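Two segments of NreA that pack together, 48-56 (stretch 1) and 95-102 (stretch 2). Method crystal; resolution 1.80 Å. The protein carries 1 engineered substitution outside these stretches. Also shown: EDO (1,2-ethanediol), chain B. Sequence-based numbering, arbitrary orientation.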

# COMPACT_ATOMS: atom_id res chain seq x y z
N SER A 48 -2.00 3.31 -8.70
CA SER A 48 -2.51 2.79 -10.02
C SER A 48 -3.95 2.46 -9.76
O SER A 48 -4.30 1.93 -8.67
CB SER A 48 -1.73 1.58 -10.47
OG SER A 48 -2.34 1.00 -11.62
N GLY A 49 -4.82 2.82 -10.69
CA GLY A 49 -6.26 2.62 -10.46
C GLY A 49 -6.88 3.59 -9.43
O GLY A 49 -8.00 3.38 -8.95
N ASN A 50 -6.22 4.68 -9.16
CA ASN A 50 -6.67 5.67 -8.22
C ASN A 50 -7.88 6.40 -8.73
O ASN A 50 -7.97 6.76 -9.94
CB ASN A 50 -5.56 6.66 -7.85
CG ASN A 50 -5.06 7.48 -9.02
OD1 ASN A 50 -4.60 6.93 -10.04
ND2 ASN A 50 -5.12 8.78 -8.90
N LYS A 51 -8.77 6.70 -7.81
CA LYS A 51 -9.94 7.51 -8.13
C LYS A 51 -9.63 9.01 -8.08
O LYS A 51 -10.29 9.80 -8.77
CB LYS A 51 -11.12 7.21 -7.22
CG LYS A 51 -11.56 5.77 -7.30
CD LYS A 51 -12.89 5.51 -6.71
CE LYS A 51 -12.85 5.73 -5.19
NZ LYS A 51 -14.22 5.66 -4.65
N ASN A 52 -8.68 9.44 -7.23
CA ASN A 52 -8.42 10.84 -7.06
C ASN A 52 -6.99 11.04 -6.66
O ASN A 52 -6.24 10.09 -6.55
CB ASN A 52 -9.38 11.47 -6.04
CG ASN A 52 -9.31 10.77 -4.70
OD1 ASN A 52 -8.32 10.97 -4.05
ND2 ASN A 52 -10.31 9.90 -4.35
N ASN A 53 -6.57 12.30 -6.45
CA ASN A 53 -5.17 12.58 -6.12
C ASN A 53 -4.94 12.98 -4.68
O ASN A 53 -3.89 13.50 -4.30
CB ASN A 53 -4.68 13.69 -7.04
CG ASN A 53 -4.50 13.21 -8.46
OD1 ASN A 53 -4.59 14.03 -9.40
ND2 ASN A 53 -4.21 11.91 -8.64
N ARG A 54 -5.94 12.74 -3.87
CA ARG A 54 -5.83 13.08 -2.46
C ARG A 54 -4.79 12.24 -1.74
O ARG A 54 -4.30 12.69 -0.69
CB ARG A 54 -7.17 12.99 -1.79
CG ARG A 54 -8.21 13.89 -2.43
CD ARG A 54 -9.37 14.15 -1.49
NE ARG A 54 -10.25 13.03 -1.33
CZ ARG A 54 -11.15 12.61 -2.18
NH1 ARG A 54 -11.30 13.22 -3.36
NH2 ARG A 54 -11.88 11.56 -1.91
N PHE A 55 -4.36 11.12 -2.33
CA PHE A 55 -3.29 10.31 -1.70
C PHE A 55 -2.04 11.16 -1.53
O PHE A 55 -1.25 10.93 -0.63
CB PHE A 55 -2.95 9.07 -2.54
CG PHE A 55 -2.33 9.39 -3.84
CD1 PHE A 55 -0.90 9.37 -3.97
CD2 PHE A 55 -3.11 9.68 -4.94
CE1 PHE A 55 -0.31 9.66 -5.19
CE2 PHE A 55 -2.50 9.93 -6.16
CZ PHE A 55 -1.09 9.97 -6.29
N LYS A 56 -1.88 12.17 -2.40
CA LYS A 56 -0.73 13.05 -2.26
C LYS A 56 -0.73 13.90 -1.00
O LYS A 56 0.34 14.36 -0.59
CB LYS A 56 -0.52 13.96 -3.47
CG LYS A 56 -0.40 13.21 -4.77
CD LYS A 56 -0.23 14.15 -5.93
CE LYS A 56 -0.27 13.35 -7.21
NZ LYS A 56 -0.18 14.18 -8.43
C1 EDO B . -2.02 5.25 4.63
O1 EDO B . -2.86 5.66 3.79
C2 EDO B . -2.17 3.94 5.03
O2 EDO B . -0.91 3.71 5.49
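Stretch 2 (95-102) PILLSESL

Stretch 2 contains a short helix that runs to S99; E100 is the first residue to leave helical phi/psi, and the rest is loop or turn. It lies against the loop of stretch 1 and the 3-10 segment at its C-terminal end. The two stretches run in opposite senses: by nearest CA atoms, I96 pairs with F55 at 6.2 Å, S99 with R54 at 6.3 Å, and E100 with K51 at 6.2 Å.

P95 does not touch stretch 1. P95 O accepts a bond from S99 N at 3.2 Å, which helps set the helical turn. I96 makes the apolar contact: I96 CD1 lies 3.6 Å from F55 CB. The I96 backbone N donates a very short bond, 2.5 Å, to O1 of the bound ethanediol. L97 and L98 make no contact with stretch 1.

S99 packs against R54: S99 CB lies 4.2 Å from R54 CB. S99 O accepts a hydrogen bond from N52 ND2 at 2.8 Å. The other end of that amide, N52 OD1, is held by R54 N at 3.0 Å, so the N52 side chain ties its own loop to the end of the helix. Water 1 adds a second link. It accepts from S99 OG at 2.8 Å and donates to N52 OD1 at 2.8 Å and to E100 OE2 at 2.6 Å.

E100 has the largest covered area of either stretch. Its CB points sideways, but its carboxylate reaches the loop backbone. E100 OE1 accepts a nearly straight bond from K51 N at 2.8 Å. E100 OE2 takes a weak one from N52 N at 3.4 Å. The carboxylate thus receives two successive backbone amides.

S101 has positive phi. S101 OG lies 3.1 Å from K51 NZ. L102 does not touch stretch 1.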

# COMPACT_ATOMS: atom_id res chain seq x y z
N PRO A 95 -5.09 6.43 6.10
CA PRO A 95 -5.94 7.31 5.33
C PRO A 95 -6.13 6.92 3.87
O PRO A 95 -7.12 7.33 3.28
CB PRO A 95 -5.29 8.68 5.43
CG PRO A 95 -4.10 8.54 6.22
CD PRO A 95 -4.05 7.18 6.82
N ILE A 96 -5.21 6.17 3.28
CA ILE A 96 -5.49 5.74 1.87
C ILE A 96 -6.77 4.92 1.78
O ILE A 96 -7.49 4.92 0.79
CB ILE A 96 -4.27 4.97 1.30
CG1 ILE A 96 -4.37 4.80 -0.19
CG2 ILE A 96 -4.12 3.61 1.95
CD1 ILE A 96 -4.21 6.05 -0.93
N LEU A 97 -7.14 4.19 2.85
CA LEU A 97 -8.45 3.54 2.83
C LEU A 97 -9.67 4.48 2.67
O LEU A 97 -10.63 4.11 2.08
CB LEU A 97 -8.66 2.78 4.16
CG LEU A 97 -7.66 1.74 4.54
CD1 LEU A 97 -8.00 1.21 5.93
CD2 LEU A 97 -7.63 0.65 3.57
N LEU A 98 -9.59 5.68 3.21
CA LEU A 98 -10.62 6.69 3.06
C LEU A 98 -10.61 7.32 1.66
O LEU A 98 -11.62 7.40 1.04
CB LEU A 98 -10.45 7.81 4.07
CG LEU A 98 -10.72 7.43 5.53
CD1 LEU A 98 -10.36 8.67 6.34
CD2 LEU A 98 -12.18 7.11 5.69
N SER A 99 -9.46 7.78 1.20
CA SER A 99 -9.40 8.55 -0.05
C SER A 99 -9.71 7.66 -1.24
O SER A 99 -10.30 8.13 -2.20
CB SER A 99 -8.05 9.25 -0.18
OG SER A 99 -6.94 8.40 -0.50
N GLU A 100 -9.42 6.34 -1.14
CA GLU A 100 -9.67 5.43 -2.25
C GLU A 100 -10.79 4.41 -1.98
O GLU A 100 -11.02 3.59 -2.81
CB GLU A 100 -8.36 4.74 -2.63
CG GLU A 100 -7.31 5.65 -3.27
CD GLU A 100 -7.78 6.22 -4.62
OE1 GLU A 100 -8.59 5.52 -5.31
OE2 GLU A 100 -7.32 7.33 -4.99
N SER A 101 -11.54 4.58 -0.90
CA SER A 101 -12.70 3.74 -0.57
C SER A 101 -12.37 2.27 -0.71
O SER A 101 -13.10 1.51 -1.37
CB SER A 101 -13.93 4.07 -1.44
OG SER A 101 -14.12 5.49 -1.51
N LEU A 102 -11.28 1.89 -0.09
CA LEU A 102 -10.88 0.48 -0.17
C LEU A 102 -11.62 -0.39 0.84
O LEU A 102 -11.76 -0.02 2.04
CB LEU A 102 -9.37 0.41 0.09
CG LEU A 102 -8.47 1.25 -0.80
CD1 LEU A 102 -6.97 1.11 -0.50
CD2 LEU A 102 -8.79 0.93 -2.25
O HOH W 1 -6.47 9.02 -3.14